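Long-range contact in binding domain (Hc) of Paraclostridial Mosquitocidal Protein 1 (Paraclostridium bifermentans, PDB 6HOX), which mediates targeting to host nerve cells, as the receptor-binding part of a botulinum-like neurotoxin that specifically attacks Anopheles mosquitoes: residues 261-266 against 437-442. Sequence-based numbering, arbitrary orientation.
Sequences KSYYMI and FVSEDE
Y264 and V438 form an antiparallel hydrogen-bonded pair, a small example of how a beta-trefoil closes by joining its first strand to its last. Y264 N donates a hydrogen bond to V438 O at 2.7 Å, and V438 N returns one to Y264 O at 2.8 Å. The pairing ties strand 263-267 to strand 435-438 within the C-terminal subdomain of the receptor-binding domain, while strand 316-320 pairs with the first strand as well. Beyond V438 the chain leaves the sheet, and a water bridges the two segments, 2.8 Å from K261 NZ and 2.9 Å from S439 OG. On the way to it the extended K261 chain packs CE against S439 CB at 3.7 Å, with CG lying over one face of the Y263 ring, toward its rim. F437 CB lies over the opposite face, toward the rim, in a CH-pi contact 3.8 Å from the centroid of the Y263 ring, while V438 O and S439 N lie at the ring's edge. Y263 OH is hydrogen-bonded to E258 N. F437 and M265 form the neighbouring non-hydrogen-bonded pair, their side chains side by side and pointing the same way. M265 CG, anti to the backbone N (chi1 -179°), lies 3.8 Å from F437 CE1, and the extended chain beyond it carries SD alongside the phenyl ring in an oblique Met-aromatic contact. Beside Y264, V438 turns CG2 to I266 CD1, a tight methyl contact of 3.4 Å.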
loop_
_atom_site.group_PDB
_atom_site.type_symbol
_atom_site.label_atom_id
_atom_site.label_comp_id
_atom_site.label_asym_id
_atom_site.label_seq_id
_atom_site.Cartn_x
_atom_site.Cartn_y
_atom_site.Cartn_z
ATOM N N LYS A 261 -3.428 0.823 -18.656
ATOM C CA LYS A 261 -4.262 0.210 -17.642
ATOM C C LYS A 261 -5.250 1.243 -17.097
ATOM O O LYS A 261 -4.838 2.360 -16.707
ATOM C CB LYS A 261 -3.384 -0.346 -16.529
ATOM C CG LYS A 261 -4.122 -0.896 -15.317
ATOM C CD LYS A 261 -3.162 -1.424 -14.278
ATOM C CE LYS A 261 -3.864 -1.883 -13.026
ATOM N NZ LYS A 261 -3.036 -2.852 -12.281
ATOM N N SER A 262 -6.543 0.873 -17.088
ATOM C CA SER A 262 -7.618 1.780 -16.657
ATOM C C SER A 262 -7.473 2.109 -15.171
ATOM O O SER A 262 -7.420 1.213 -14.330
ATOM C CB SER A 262 -8.993 1.233 -16.932
ATOM O OG SER A 262 -9.332 1.477 -18.278
ATOM N N TYR A 263 -7.460 3.408 -14.880
ATOM C CA TYR A 263 -7.273 3.906 -13.533
ATOM C C TYR A 263 -8.305 4.997 -13.242
ATOM O O TYR A 263 -8.739 5.707 -14.134
ATOM C CB TYR A 263 -5.888 4.536 -13.340
ATOM C CG TYR A 263 -4.712 3.600 -13.234
ATOM C CD1 TYR A 263 -4.676 2.567 -12.305
ATOM C CD2 TYR A 263 -3.588 3.803 -14.018
ATOM C CE1 TYR A 263 -3.563 1.745 -12.187
ATOM C CE2 TYR A 263 -2.481 2.967 -13.938
ATOM C CZ TYR A 263 -2.458 1.947 -13.003
ATOM O OH TYR A 263 -1.365 1.136 -12.929
ATOM N N TYR A 264 -8.650 5.131 -11.962
ATOM C CA TYR A 264 -9.194 6.359 -11.431
ATOM C C TYR A 264 -8.028 7.224 -10.971
ATOM O O TYR A 264 -7.095 6.741 -10.321
ATOM C CB TYR A 264 -10.168 6.090 -10.278
ATOM C CG TYR A 264 -11.266 5.125 -10.644
ATOM C CD1 TYR A 264 -12.380 5.537 -11.356
ATOM C CD2 TYR A 264 -11.179 3.789 -10.296
ATOM C CE1 TYR A 264 -13.380 4.642 -11.704
ATOM C CE2 TYR A 264 -12.169 2.879 -10.641
ATOM C CZ TYR A 264 -13.270 3.305 -11.358
ATOM O OH TYR A 264 -14.249 2.404 -11.687
ATOM N N MET A 265 -8.108 8.509 -11.294
ATOM C CA MET A 265 -7.060 9.433 -10.990
ATOM C C MET A 265 -7.584 10.374 -9.914
ATOM O O MET A 265 -8.661 10.961 -10.092
ATOM C CB MET A 265 -6.645 10.203 -12.249
ATOM C CG MET A 265 -5.533 11.187 -12.031
ATOM S SD MET A 265 -5.094 11.963 -13.583
ATOM C CE MET A 265 -3.676 12.915 -13.047
ATOM N N ILE A 266 -6.822 10.469 -8.811
ATOM C CA ILE A 266 -7.222 11.125 -7.572
ATOM C C ILE A 266 -6.127 12.087 -7.100
ATOM O O ILE A 266 -4.933 11.786 -7.138
ATOM C CB ILE A 266 -7.518 10.064 -6.497
ATOM C CG1 ILE A 266 -8.739 9.227 -6.879
ATOM C CG2 ILE A 266 -7.654 10.710 -5.128
ATOM C CD1 ILE A 266 -8.921 7.979 -6.048
ATOM N N PHE A 437 -3.081 6.934 -8.781
ATOM C CA PHE A 437 -3.823 6.139 -9.733
ATOM C C PHE A 437 -4.337 4.871 -9.033
ATOM O O PHE A 437 -3.553 4.133 -8.446
ATOM C CB PHE A 437 -2.931 5.835 -10.935
ATOM C CG PHE A 437 -2.540 7.054 -11.720
ATOM C CD1 PHE A 437 -3.391 7.586 -12.673
ATOM C CD2 PHE A 437 -1.339 7.709 -11.462
ATOM C CE1 PHE A 437 -3.033 8.734 -13.372
ATOM C CE2 PHE A 437 -0.977 8.844 -12.176
ATOM C CZ PHE A 437 -1.818 9.345 -13.142
ATOM N N VAL A 438 -5.656 4.630 -9.118
ATOM C CA VAL A 438 -6.347 3.524 -8.448
ATOM C C VAL A 438 -7.015 2.631 -9.499
ATOM O O VAL A 438 -7.738 3.129 -10.346
ATOM C CB VAL A 438 -7.446 4.018 -7.480
ATOM C CG1 VAL A 438 -7.958 2.878 -6.606
ATOM C CG2 VAL A 438 -7.001 5.172 -6.611
ATOM N N SER A 439 -6.863 1.318 -9.328
ATOM C CA SER A 439 -7.538 0.266 -10.077
ATOM C C SER A 439 -8.469 -0.472 -9.109
ATOM O O SER A 439 -8.177 -0.550 -7.906
ATOM C CB SER A 439 -6.528 -0.684 -10.681
ATOM O OG SER A 439 -5.537 -1.049 -9.705
ATOM N N GLU A 440 -9.599 -0.977 -9.622
ATOM C CA GLU A 440 -10.534 -1.773 -8.835
ATOM C C GLU A 440 -9.822 -3.034 -8.327
ATOM O O GLU A 440 -9.063 -3.661 -9.051
ATOM C CB GLU A 440 -11.754 -2.104 -9.698
ATOM C CG GLU A 440 -12.857 -2.831 -8.954
ATOM C CD GLU A 440 -14.268 -2.585 -9.476
ATOM O OE1 GLU A 440 -14.413 -1.867 -10.505
ATOM O OE2 GLU A 440 -15.227 -3.105 -8.842
ATOM N N ASP A 441 -10.076 -3.391 -7.070
ATOM C CA ASP A 441 -9.507 -4.571 -6.431
ATOM C C ASP A 441 -10.575 -5.180 -5.516
ATOM O O ASP A 441 -11.331 -4.489 -4.854
ATOM C CB ASP A 441 -8.236 -4.224 -5.629
ATOM C CG ASP A 441 -7.595 -5.415 -4.932
ATOM O OD1 ASP A 441 -6.932 -6.199 -5.623
ATOM O OD2 ASP A 441 -7.778 -5.562 -3.709
ATOM N N GLU A 442 -10.597 -6.502 -5.465
ATOM C CA GLU A 442 -11.546 -7.265 -4.659
ATOM C C GLU A 442 -11.480 -6.838 -3.188
ATOM O O GLU A 442 -12.462 -6.947 -2.450
ATOM C CB GLU A 442 -11.216 -8.750 -4.841
ATOM C CG GLU A 442 -12.156 -9.674 -4.107
ATOM C CD GLU A 442 -11.782 -11.142 -4.196
ATOM O OE1 GLU A 442 -10.931 -11.502 -5.049
ATOM O OE2 GLU A 442 -12.325 -11.914 -3.398
HETATM O O HOH W 1 -4.623 -3.778 -10.146
#